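Protease Do-like 1, chloroplastic (Arabidopsis thaliana, PDB 3QO6) acts as a chloroplast serine protease of the HtrA (Deg) type that is required at high temperature and may degrade damaged proteins. Local coordinates at residues T34-R39 with A76-V81; G95-K100 with V230-L235; A267-T272 with L282-T287; V121-L126 with P213-G218; T87-K92 with D108-K113. All coordinates share one frame; numbering follows the deposited sequence.

Interaction 1: residues T34-R39 with A76-V81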
# COMPACT_ATOMS: atom_id res chain seq x y z
N THR B 34 14.40 28.26 10.21
CA THR B 34 14.67 26.84 10.52
C THR B 34 14.23 26.36 11.89
O THR B 34 14.67 26.87 12.93
CB THR B 34 16.13 26.46 10.37
OG1 THR B 34 16.76 27.31 9.40
CG2 THR B 34 16.23 24.98 9.94
N ASN B 35 13.39 25.33 11.86
CA ASN B 35 12.80 24.66 13.01
C ASN B 35 13.71 23.51 13.48
O ASN B 35 13.50 22.37 13.06
CB ASN B 35 11.44 24.10 12.55
CG ASN B 35 10.58 23.53 13.68
OD1 ASN B 35 11.04 22.70 14.47
ND2 ASN B 35 9.31 23.96 13.73
N LEU B 36 14.71 23.78 14.32
CA LEU B 36 15.62 22.72 14.79
C LEU B 36 15.04 21.85 15.90
O LEU B 36 14.57 22.36 16.92
CB LEU B 36 16.94 23.31 15.30
CG LEU B 36 17.87 24.00 14.30
CD1 LEU B 36 17.09 25.01 13.47
CD2 LEU B 36 19.01 24.67 15.09
N ALA B 37 15.08 20.53 15.72
CA ALA B 37 14.56 19.62 16.75
C ALA B 37 15.71 18.88 17.43
O ALA B 37 16.82 18.75 16.89
CB ALA B 37 13.56 18.63 16.16
N VAL B 38 15.43 18.40 18.63
CA VAL B 38 16.44 17.70 19.40
C VAL B 38 16.57 16.24 19.00
O VAL B 38 15.59 15.50 18.94
CB VAL B 38 16.11 17.78 20.91
CG1 VAL B 38 17.13 16.99 21.70
CG2 VAL B 38 16.10 19.23 21.37
N ARG B 39 17.80 15.83 18.73
CA ARG B 39 18.09 14.45 18.36
C ARG B 39 19.31 13.98 19.16
O ARG B 39 20.14 14.77 19.57
CB ARG B 39 18.35 14.36 16.85
CG ARG B 39 17.12 14.68 15.98
CD ARG B 39 16.04 13.59 16.07
NE ARG B 39 14.88 13.86 15.21
CZ ARG B 39 13.86 14.66 15.53
NH1 ARG B 39 13.85 15.30 16.70
NH2 ARG B 39 12.85 14.84 14.69
N ALA B 76 9.26 23.91 17.86
CA ALA B 76 10.70 24.08 17.69
C ALA B 76 11.50 24.30 18.99
O ALA B 76 11.36 25.35 19.64
CB ALA B 76 10.97 25.23 16.73
N SER B 77 12.35 23.34 19.36
CA SER B 77 13.15 23.53 20.56
C SER B 77 13.93 24.84 20.35
O SER B 77 14.18 25.58 21.30
CB SER B 77 14.07 22.33 20.81
OG SER B 77 14.89 22.03 19.71
N ASP B 78 14.28 25.13 19.11
CA ASP B 78 14.99 26.36 18.77
C ASP B 78 14.67 26.68 17.31
O ASP B 78 14.41 25.77 16.52
CB ASP B 78 16.50 26.20 18.94
CG ASP B 78 17.28 27.50 18.66
OD1 ASP B 78 18.52 27.43 18.54
OD2 ASP B 78 16.66 28.59 18.56
N LEU B 79 14.68 27.96 16.97
CA LEU B 79 14.42 28.38 15.61
C LEU B 79 15.34 29.50 15.27
O LEU B 79 15.67 30.32 16.12
CB LEU B 79 12.95 28.78 15.42
CG LEU B 79 12.20 29.52 16.53
CD1 LEU B 79 12.45 31.02 16.38
CD2 LEU B 79 10.71 29.21 16.45
N ARG B 80 15.80 29.48 14.02
CA ARG B 80 16.74 30.47 13.51
C ARG B 80 16.24 31.04 12.19
O ARG B 80 15.76 30.30 11.33
CB ARG B 80 18.09 29.79 13.27
CG ARG B 80 18.47 28.75 14.32
CD ARG B 80 19.86 28.12 14.07
NE ARG B 80 20.94 29.11 13.90
CZ ARG B 80 21.08 30.21 14.63
NH1 ARG B 80 20.20 30.49 15.59
NH2 ARG B 80 22.11 31.04 14.42
N VAL B 81 16.36 32.35 12.03
CA VAL B 81 15.95 32.96 10.78
C VAL B 81 17.20 33.35 9.98
O VAL B 81 18.13 33.92 10.52
CB VAL B 81 15.09 34.25 10.98
CG1 VAL B 81 13.85 33.95 11.79
CG2 VAL B 81 15.90 35.31 11.65

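Interaction 2: residues G95-K100 with V230-L235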
# COMPACT_ATOMS: atom_id res chain seq x y z
N GLY B 95 5.12 35.98 19.96
CA GLY B 95 3.74 35.57 20.25
C GLY B 95 3.02 34.99 19.03
O GLY B 95 3.57 34.95 17.94
N PHE B 96 1.78 34.56 19.21
CA PHE B 96 1.08 33.96 18.09
C PHE B 96 -0.43 33.71 18.23
O PHE B 96 -0.95 33.53 19.33
CB PHE B 96 1.79 32.65 17.76
CG PHE B 96 1.70 31.62 18.85
CD1 PHE B 96 0.53 30.89 19.05
CD2 PHE B 96 2.79 31.41 19.71
CE1 PHE B 96 0.44 29.93 20.10
CE2 PHE B 96 2.71 30.46 20.76
CZ PHE B 96 1.54 29.73 20.96
N ASP B 97 -1.11 33.68 17.09
CA ASP B 97 -2.55 33.45 17.04
C ASP B 97 -2.82 32.16 16.28
O ASP B 97 -2.68 32.14 15.07
CB ASP B 97 -3.21 34.59 16.28
CG ASP B 97 -4.70 34.54 16.37
OD1 ASP B 97 -5.27 33.45 16.62
OD2 ASP B 97 -5.32 35.60 16.19
N GLN B 98 -3.21 31.10 16.97
CA GLN B 98 -3.45 29.82 16.32
C GLN B 98 -4.63 29.79 15.37
O GLN B 98 -4.64 29.04 14.40
CB GLN B 98 -3.68 28.71 17.34
CG GLN B 98 -2.47 28.26 18.07
CD GLN B 98 -2.72 26.93 18.74
OE1 GLN B 98 -3.81 26.69 19.25
NE2 GLN B 98 -1.71 26.05 18.73
N ASP B 99 -5.63 30.59 15.66
CA ASP B 99 -6.79 30.59 14.81
C ASP B 99 -6.54 31.10 13.43
O ASP B 99 -7.03 30.52 12.47
CB ASP B 99 -7.92 31.37 15.47
CG ASP B 99 -8.55 30.59 16.60
OD1 ASP B 99 -8.40 29.34 16.62
OD2 ASP B 99 -9.21 31.23 17.44
N LYS B 100 -5.77 32.17 13.31
CA LYS B 100 -5.48 32.73 12.01
C LYS B 100 -4.08 32.32 11.55
O LYS B 100 -3.52 32.93 10.64
CB LYS B 100 -5.60 34.25 12.06
CG LYS B 100 -6.89 34.73 12.70
CD LYS B 100 -8.07 34.34 11.83
CE LYS B 100 -9.40 34.83 12.39
NZ LYS B 100 -10.53 34.30 11.55
N VAL B 230 -3.38 37.37 21.66
CA VAL B 230 -4.54 37.99 21.05
C VAL B 230 -5.68 37.49 21.88
O VAL B 230 -5.74 36.30 22.19
CB VAL B 230 -4.73 37.55 19.58
CG1 VAL B 230 -6.15 37.73 19.17
CG2 VAL B 230 -3.87 38.40 18.68
N THR B 231 -6.59 38.36 22.27
CA THR B 231 -7.67 37.89 23.11
C THR B 231 -8.95 37.75 22.31
O THR B 231 -9.49 38.74 21.77
CB THR B 231 -7.86 38.80 24.35
OG1 THR B 231 -6.75 38.60 25.23
CG2 THR B 231 -9.15 38.47 25.09
N ARG B 232 -9.42 36.51 22.26
CA ARG B 232 -10.61 36.18 21.50
C ARG B 232 -11.75 35.68 22.37
O ARG B 232 -11.58 34.89 23.30
CB ARG B 232 -10.25 35.13 20.45
CG ARG B 232 -9.13 35.55 19.47
CD ARG B 232 -8.73 34.39 18.57
NE ARG B 232 -8.04 34.82 17.36
CZ ARG B 232 -8.48 35.79 16.56
NH1 ARG B 232 -9.60 36.44 16.85
NH2 ARG B 232 -7.81 36.10 15.46
N PRO B 233 -12.97 36.12 22.05
CA PRO B 233 -14.20 35.77 22.78
C PRO B 233 -14.66 34.32 22.62
O PRO B 233 -14.39 33.69 21.61
CB PRO B 233 -15.21 36.73 22.19
CG PRO B 233 -14.76 36.77 20.70
CD PRO B 233 -13.26 36.89 20.83
N ILE B 234 -15.38 33.80 23.61
CA ILE B 234 -15.92 32.47 23.51
C ILE B 234 -17.30 32.42 24.11
O ILE B 234 -17.61 33.22 24.99
CB ILE B 234 -15.10 31.43 24.24
CG1 ILE B 234 -15.20 31.65 25.74
CG2 ILE B 234 -13.70 31.46 23.73
CD1 ILE B 234 -14.62 30.48 26.53
N LEU B 235 -18.11 31.48 23.63
CA LEU B 235 -19.48 31.27 24.11
C LEU B 235 -19.40 30.27 25.21
O LEU B 235 -20.27 30.18 26.08
CB LEU B 235 -20.34 30.66 23.02
CG LEU B 235 -21.48 31.45 22.38
CD1 LEU B 235 -22.15 30.55 21.36
CD2 LEU B 235 -22.49 31.89 23.42

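Interaction 3: residues A267-T272 with L282-T287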
# COMPACT_ATOMS: atom_id res chain seq x y z
N ALA B 267 -25.10 31.53 31.59
CA ALA B 267 -26.33 32.02 30.98
C ALA B 267 -27.37 30.93 30.91
O ALA B 267 -28.46 31.15 30.38
CB ALA B 267 -26.07 32.54 29.58
N GLY B 268 -27.02 29.73 31.41
CA GLY B 268 -27.94 28.60 31.44
C GLY B 268 -28.33 27.79 30.19
O GLY B 268 -29.48 27.30 30.11
N LEU B 269 -27.43 27.66 29.21
CA LEU B 269 -27.73 26.84 28.03
C LEU B 269 -27.60 25.38 28.48
O LEU B 269 -26.73 25.05 29.29
CB LEU B 269 -26.75 27.11 26.90
CG LEU B 269 -27.28 28.06 25.84
CD1 LEU B 269 -27.50 29.43 26.47
CD2 LEU B 269 -26.30 28.12 24.67
N GLN B 270 -28.44 24.50 27.94
CA GLN B 270 -28.41 23.10 28.34
C GLN B 270 -27.57 22.19 27.46
O GLN B 270 -27.58 22.31 26.23
CB GLN B 270 -29.82 22.54 28.41
CG GLN B 270 -30.74 23.34 29.30
CD GLN B 270 -32.19 22.91 29.15
OE1 GLN B 270 -33.10 23.63 29.52
NE2 GLN B 270 -32.40 21.71 28.59
N SER B 271 -26.87 21.27 28.11
CA SER B 271 -26.02 20.30 27.44
C SER B 271 -26.80 19.02 27.10
O SER B 271 -27.93 18.81 27.55
CB SER B 271 -24.86 19.98 28.36
OG SER B 271 -24.33 21.17 28.91
N THR B 272 -26.20 18.16 26.29
CA THR B 272 -26.84 16.91 25.90
C THR B 272 -26.58 15.90 27.00
O THR B 272 -25.44 15.79 27.46
CB THR B 272 -26.24 16.41 24.60
OG1 THR B 272 -26.41 17.42 23.59
CG2 THR B 272 -26.91 15.13 24.16
N LEU B 282 -31.13 15.57 23.84
CA LEU B 282 -30.47 16.66 23.17
C LEU B 282 -30.37 17.93 23.98
O LEU B 282 -31.34 18.37 24.58
CB LEU B 282 -31.17 16.98 21.85
CG LEU B 282 -30.83 16.10 20.65
CD1 LEU B 282 -29.44 15.50 20.84
CD2 LEU B 282 -31.85 14.99 20.51
N GLY B 283 -29.19 18.52 23.99
CA GLY B 283 -29.02 19.78 24.69
C GLY B 283 -29.63 20.80 23.77
O GLY B 283 -30.29 20.44 22.78
N ASP B 284 -29.42 22.08 24.05
CA ASP B 284 -29.99 23.12 23.20
C ASP B 284 -29.43 23.07 21.78
O ASP B 284 -28.35 22.54 21.54
CB ASP B 284 -29.74 24.51 23.81
CG ASP B 284 -30.37 24.66 25.18
OD1 ASP B 284 -31.33 23.92 25.48
OD2 ASP B 284 -29.92 25.53 25.95
N ILE B 285 -30.18 23.62 20.84
CA ILE B 285 -29.72 23.67 19.46
C ILE B 285 -29.73 25.13 19.05
O ILE B 285 -30.76 25.78 19.07
CB ILE B 285 -30.64 22.89 18.53
CG1 ILE B 285 -30.69 21.43 18.94
CG2 ILE B 285 -30.13 22.98 17.13
CD1 ILE B 285 -31.73 20.67 18.22
N ILE B 286 -28.56 25.64 18.68
CA ILE B 286 -28.45 27.03 18.29
C ILE B 286 -28.89 27.14 16.85
O ILE B 286 -28.32 26.50 15.97
CB ILE B 286 -27.00 27.52 18.46
CG1 ILE B 286 -26.54 27.23 19.88
CG2 ILE B 286 -26.91 29.01 18.15
CD1 ILE B 286 -25.08 27.47 20.10
N THR B 287 -29.91 27.97 16.62
CA THR B 287 -30.48 28.17 15.30
C THR B 287 -30.17 29.58 14.81
O THR B 287 -30.25 29.88 13.61
CB THR B 287 -32.01 27.94 15.34
OG1 THR B 287 -32.64 28.92 16.19
CG2 THR B 287 -32.32 26.54 15.90

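Interaction 4: residues V121-L126 with P213-G218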
# COMPACT_ATOMS: atom_id res chain seq x y z
N VAL B 121 -3.14 46.71 1.07
CA VAL B 121 -4.51 46.58 1.54
C VAL B 121 -5.23 45.43 0.88
O VAL B 121 -5.33 45.39 -0.34
CB VAL B 121 -5.35 47.85 1.26
CG1 VAL B 121 -6.79 47.60 1.63
CG2 VAL B 121 -4.81 49.02 2.04
N SER B 122 -5.76 44.52 1.67
CA SER B 122 -6.44 43.39 1.08
C SER B 122 -7.91 43.62 0.85
O SER B 122 -8.54 42.91 0.10
CB SER B 122 -6.23 42.13 1.93
OG SER B 122 -6.94 42.15 3.15
N ALA B 123 -8.48 44.64 1.47
CA ALA B 123 -9.91 44.89 1.29
C ALA B 123 -10.33 45.22 -0.13
O ALA B 123 -11.43 44.92 -0.51
CB ALA B 123 -10.37 45.99 2.22
N ASP B 124 -9.45 45.83 -0.93
CA ASP B 124 -9.81 46.20 -2.30
C ASP B 124 -9.42 45.23 -3.42
O ASP B 124 -9.54 45.55 -4.61
CB ASP B 124 -9.18 47.54 -2.66
CG ASP B 124 -9.53 48.61 -1.68
OD1 ASP B 124 -10.67 48.57 -1.15
OD2 ASP B 124 -8.66 49.48 -1.46
N LEU B 125 -8.93 44.05 -3.06
CA LEU B 125 -8.49 43.10 -4.07
C LEU B 125 -9.61 42.70 -5.04
O LEU B 125 -10.81 42.68 -4.69
CB LEU B 125 -7.86 41.88 -3.37
CG LEU B 125 -6.63 42.21 -2.50
CD1 LEU B 125 -6.17 40.99 -1.75
CD2 LEU B 125 -5.48 42.74 -3.37
N LEU B 126 -9.21 42.41 -6.28
CA LEU B 126 -10.13 41.99 -7.34
C LEU B 126 -9.63 40.71 -8.02
O LEU B 126 -8.45 40.62 -8.39
CB LEU B 126 -10.21 43.08 -8.40
CG LEU B 126 -10.91 44.37 -7.99
CD1 LEU B 126 -10.45 45.47 -8.91
CD2 LEU B 126 -12.45 44.16 -8.01
N PRO B 213 -5.31 37.09 4.45
CA PRO B 213 -5.26 38.48 3.98
C PRO B 213 -4.54 39.43 4.94
O PRO B 213 -4.70 39.38 6.16
CB PRO B 213 -6.72 38.83 3.78
CG PRO B 213 -7.41 37.99 4.84
CD PRO B 213 -6.68 36.69 4.82
N VAL B 214 -3.73 40.29 4.34
CA VAL B 214 -2.95 41.26 5.07
C VAL B 214 -3.72 42.06 6.11
O VAL B 214 -3.22 42.31 7.21
CB VAL B 214 -2.30 42.23 4.07
CG1 VAL B 214 -3.37 43.00 3.34
CG2 VAL B 214 -1.30 43.12 4.77
N ASP B 215 -4.94 42.47 5.79
CA ASP B 215 -5.72 43.25 6.73
C ASP B 215 -5.89 42.53 8.08
O ASP B 215 -5.68 43.14 9.14
CB ASP B 215 -7.08 43.63 6.13
CG ASP B 215 -6.95 44.67 5.02
OD1 ASP B 215 -5.79 45.07 4.68
OD2 ASP B 215 -8.00 45.10 4.48
N THR B 216 -6.23 41.25 8.06
CA THR B 216 -6.38 40.61 9.34
C THR B 216 -4.99 40.36 9.95
O THR B 216 -4.84 40.28 11.17
CB THR B 216 -7.30 39.33 9.25
OG1 THR B 216 -6.55 38.14 9.46
CG2 THR B 216 -8.01 39.28 7.92
N VAL B 217 -3.97 40.30 9.11
CA VAL B 217 -2.62 40.06 9.60
C VAL B 217 -2.10 41.24 10.41
O VAL B 217 -1.64 41.07 11.54
CB VAL B 217 -1.65 39.78 8.41
CG1 VAL B 217 -0.19 39.91 8.83
CG2 VAL B 217 -1.88 38.38 7.92
N GLY B 218 -2.17 42.43 9.82
CA GLY B 218 -1.69 43.63 10.48
C GLY B 218 -2.23 43.84 11.89
O GLY B 218 -1.48 44.24 12.78

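Interaction 5: residues T87-K92 with D108-K113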
# COMPACT_ATOMS: atom_id res chain seq x y z
N THR B 87 23.25 35.67 6.58
CA THR B 87 23.61 35.79 7.99
C THR B 87 22.45 35.18 8.78
O THR B 87 21.33 35.66 8.69
CB THR B 87 23.79 37.27 8.38
OG1 THR B 87 22.57 37.98 8.14
CG2 THR B 87 24.92 37.91 7.57
N THR B 88 22.70 34.11 9.52
CA THR B 88 21.64 33.46 10.30
C THR B 88 21.57 33.95 11.75
O THR B 88 22.60 34.13 12.40
CB THR B 88 21.79 31.91 10.28
OG1 THR B 88 20.80 31.34 11.14
CG2 THR B 88 23.21 31.46 10.74
N PHE B 89 20.35 34.17 12.25
CA PHE B 89 20.15 34.66 13.63
C PHE B 89 19.25 33.75 14.45
O PHE B 89 18.48 32.94 13.92
CB PHE B 89 19.53 36.05 13.64
CG PHE B 89 20.30 37.07 12.87
CD1 PHE B 89 20.55 38.32 13.42
CD2 PHE B 89 20.73 36.81 11.58
CE1 PHE B 89 21.23 39.30 12.69
CE2 PHE B 89 21.40 37.78 10.85
CZ PHE B 89 21.65 39.02 11.40
N ASP B 90 19.36 33.90 15.77
CA ASP B 90 18.54 33.12 16.70
C ASP B 90 17.29 33.96 16.89
O ASP B 90 17.37 35.20 16.96
CB ASP B 90 19.28 32.92 18.02
CG ASP B 90 19.11 31.51 18.56
OD1 ASP B 90 17.98 31.15 18.97
OD2 ASP B 90 20.11 30.76 18.55
N ALA B 91 16.13 33.30 16.97
CA ALA B 91 14.89 34.04 17.08
C ALA B 91 14.03 33.73 18.27
O ALA B 91 13.83 32.56 18.63
CB ALA B 91 14.06 33.84 15.81
N LYS B 92 13.51 34.79 18.87
CA LYS B 92 12.64 34.64 20.03
C LYS B 92 11.19 34.74 19.57
O LYS B 92 10.84 35.57 18.74
CB LYS B 92 12.95 35.75 21.05
CG LYS B 92 12.08 35.72 22.32
CD LYS B 92 11.57 37.13 22.69
CE LYS B 92 10.49 37.07 23.77
NZ LYS B 92 9.65 38.32 23.76
N ASP B 108 17.72 39.79 16.92
CA ASP B 108 18.67 40.85 17.27
C ASP B 108 19.51 41.10 16.03
O ASP B 108 20.56 40.47 15.85
CB ASP B 108 19.56 40.35 18.41
CG ASP B 108 20.53 41.40 18.90
OD1 ASP B 108 21.49 41.02 19.61
OD2 ASP B 108 20.34 42.60 18.59
N ALA B 109 19.08 42.01 15.17
CA ALA B 109 19.84 42.27 13.94
C ALA B 109 20.02 43.74 13.64
O ALA B 109 19.17 44.56 13.98
CB ALA B 109 19.17 41.57 12.75
N PRO B 110 21.13 44.09 12.96
CA PRO B 110 21.44 45.48 12.59
C PRO B 110 20.39 46.11 11.65
O PRO B 110 20.24 45.69 10.50
CB PRO B 110 22.83 45.37 11.97
CG PRO B 110 22.89 43.95 11.46
CD PRO B 110 22.21 43.18 12.55
N LYS B 111 19.69 47.12 12.14
CA LYS B 111 18.64 47.81 11.38
C LYS B 111 18.92 48.02 9.89
O LYS B 111 17.99 48.23 9.10
CB LYS B 111 18.32 49.16 12.03
CG LYS B 111 18.06 49.08 13.54
CD LYS B 111 17.86 50.46 14.16
CE LYS B 111 18.30 50.48 15.64
NZ LYS B 111 19.78 50.25 15.85
N ASN B 112 20.19 47.98 9.50
CA ASN B 112 20.56 48.20 8.10
C ASN B 112 20.26 46.99 7.21
O ASN B 112 20.06 47.15 6.00
CB ASN B 112 22.06 48.55 7.97
CG ASN B 112 22.98 47.32 8.00
OD1 ASN B 112 23.15 46.67 9.03
ND2 ASN B 112 23.57 46.99 6.84
N LYS B 113 20.26 45.80 7.80
CA LYS B 113 20.00 44.58 7.08
C LYS B 113 18.54 44.14 7.24
O LYS B 113 18.23 42.96 7.16
CB LYS B 113 20.94 43.49 7.58
CG LYS B 113 22.39 43.74 7.19
CD LYS B 113 23.34 42.78 7.89
CE LYS B 113 22.80 41.35 7.93
NZ LYS B 113 23.80 40.37 8.44

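Interaction 1: residues T34-R39 with A76-V81
Thr34 to Leu36 and Asp78 to Arg80 form the antiparallel seam that closes the six-stranded N-terminal barrel of this chymotrypsin-like protease domain. Thr34 and Arg80 make a hydrogen-bonded pair: Thr34 N reaches Arg80 O at 2.7 Å, almost straight at 174°, and Arg80 N returns to Thr34 O at 3.0 Å. Two residues further along, Leu36 N binds Asp78 O at 3.0 Å, and between the two pairs Leu79 CA lies 3.1 Å from Thr34 O, a CA-H...O contact. On the face these pairs share, the Leu36 side chain passes obliquely across that of Arg80, its CD2 3.7 Å from Arg80 CD; the guanidinium beyond pairs with Asp90. On the other face Asn35 has CG anti to the backbone N (chi1 -172°), on the side of Ala76, and its OD1 comes 3.4 Å from Ala76 CB. Its ND2 is held by the carbonyls of Val72 and Arg74, just past His71 of the predicted charge relay. The OG of Ser77 lies 2.8 Å from Leu36 O, with Glu49 competing for its proton. Strand 47-61 continues the sheet beyond strand 30-40, strand 88-97 borders strand 78-82, and Leu79 packs on Ala91, Val93 and Leu105.

Interaction 2: residues G95-K100 with V230-L235
Asp97 turns its CG anti to the backbone N (chi1 -171°), and Arg232 runs extended from CG to NE; the first places the carboxylate carbon on the Arg232 side, the second carries NE out to it, and the side chains cross at about a right angle. The planes of the two groups are 48° apart, yet one bond is very straight: Arg232 NE to Asp97 OD1, 3.2 Å and 177°, with the oxygen in the guanidinium plane and met on its syn side. Arg232 NH2 comes to 2.6 Å and Arg232 NE to 3.1 Å of Asp97 OD2, both bent and weak as hydrogen bonds, though the NH2 pair is a salt bridge. Asp99 adds a long ion pair, OD2 to Arg232 NE 3.8 Å, with no N-H aimed at it. Val230 CG1 covers one face of the guanidinium, offset to the rim. The CG of Lys100 comes within 3.2 Å of Arg232 NH2, but its NZ stands 5.1 Å from that NH2 and pairs with Asp305. Ile220 of helix 214-227 backs Asp97, Lys100 and Arg232. The arrangement is a salt-bridge network at the junction of the protease and PDZ domains of an HtrA protein.

Interaction 3: residues A267-T272 with L282-T287
Asp284 reaches into the backbone of Leu269 and Gln270, and its atoms can be followed outward in order. Asp284 CB lies 3.9 Å from Gln270 O, close to the main-chain bond that Asp284 N makes to the same oxygen (2.9 Å). CG stands anti to the carbonyl carbon (chi1 -60°), which puts Asp284 CG on the Gln270 side, 3.4 Å from Gln270 N. At the tip the two oxygens part company. Asp284 OD1 rests against the aliphatic beginning of the Gln270 side chain, 3.6 Å from Gln270 CB. Asp284 OD2 accepts the hydrogen bond of Gln270 N at 2.7 Å, nearly straight at 166°, but the donor arrives from above the carboxylate plane, 63° out of it. Asp284 OD2 also lies 3.3 Å from Leu269 CA and forms a salt bridge with Arg319.

Gln270 is thus held from both sides of its backbone: its N by the Asp284 side chain, its O by the Asp284 main chain. Gly283 packs against the adjoining peptides; a CB on Gly283 would fall about 2.5 Å from Gln270 O, so the close approach needs a residue without one. Beyond it the loop is closed by Thr272, whose OG1 receives Gly283 N at 3.0 Å and is itself bonded to Val255 O of strand 253-257. Thr272 O binds Thr44 of a second subunit. Since OD2 is gripped by an amide and an arginine, the buried Asp284 is probably kept ionised, a charged group joining the loop 267-272 to the start of strand 285-289.

Interaction 4: residues V121-L126 with P213-G218
Ser122 and Asp215 face each other across the start of helix 214-227, each offering its side chain to the other's backbone. Ser122 holds OG in the crowded position between its backbone N and carbonyl carbon (chi1 72°), which points the hydroxyl at the helix start, where it takes Asp215 N at 3.3 Å in a weak bond. In return the carboxylate of Asp215 is directed at the turn that begins at Ser122. Asp215 OD1 accepts Ser122 N at 3.1 Å, nearly straight at 170°, with the donor above the carboxylate plane and 53° out of it. Asp215 OD2 is met by Ala123 N, also at 3.1 Å but strongly bent and therefore weak, and lies 3.4 Å from Ala123 CB. The hydroxyl itself does not bond to the carboxylate, because its angles to both oxygens are poor.

Apolar groups surround this exchange. Val214 CG1 presses on Ser122 CB at 3.3 Å, while Pro213, at the N-cap position, lays its CB 3.4 Å from Ser122 OG. Val121 comes from a further side, crossing the Asp215 side chain obliquely, CG1 to OD2 4.0 Å, and packs on Ser7 of a fourth subunit. The carboxylate sits by the amino end of a helix, a place whose partial positive charge would favour it.

The type I turn from Ser122 to Leu125 belongs to the segment that, in the chymotrypsin fold, connects the N-terminal barrel with the second one; here it docks on the first turn of the C-terminal helix of the protease domain.

Interaction 5: residues T87-K92 with D108-K113
Thr87 OG1 is gripped twice: Lys113 NZ donates to it at 2.7 Å, and it is also hydrogen-bonded to Asp85 OD1. The lysine and threonine side chains meet tip to tip, the lysine being bent at chi3 (42°), which turns CE back toward Thr87. Asp85 also gives NZ a second, weak partner, a long ion pair through OD2, so the lysine amine has one close partner and one weak, distant one.

Phe89 carries most of the rest of the contact. Asp108 O, Pro110 CD and Lys113 NZ all meet its ring at the edge. Asp108 O lies in the ring plane 3.2 Å from Phe89 CD1. Lys113 NZ, also in plane, is 3.9 Å from Phe89 CZ, and so not over the ring's face. Pro110 CD touches the same rim at Phe89 CE1, 4.0 Å away. The turn that carries the lysine is closed by Lys113 N to Pro110 O, 2.7 Å.

Strand 88-97 and strand 102-107 are antiparallel neighbours in the barrel, and the contact lies beyond the end of the second. It is a surface contact on the outer rim of the N-terminal barrel of a chymotrypsin-like protease, joining strand 88-97 to the chain that leaves strand 102-107 for the second barrel.

Read from the N terminus, interaction 1 closes first, bringing residues 76-81 back against 34-39 and sealing the first barrel. Interaction 5 follows in series, closing 87-92 on 108-113; the two touch, because strands 78-82 and 88-97 are sheet neighbours and Val81 O lies 2.8 Å from Phe89 N. Interaction 2 starts on the same strand 88-97, within the loop of interaction 5, and ends far beyond it, so their segments alternate and the two cross. Inside the long loop of interaction 2 lies interaction 4, joining the interbarrel linker to helix 214-227. Interaction 2 then ties the protease domain to the PDZ domain, where interaction 3 makes a short local closure, about 52 Å from interaction 5 between centres.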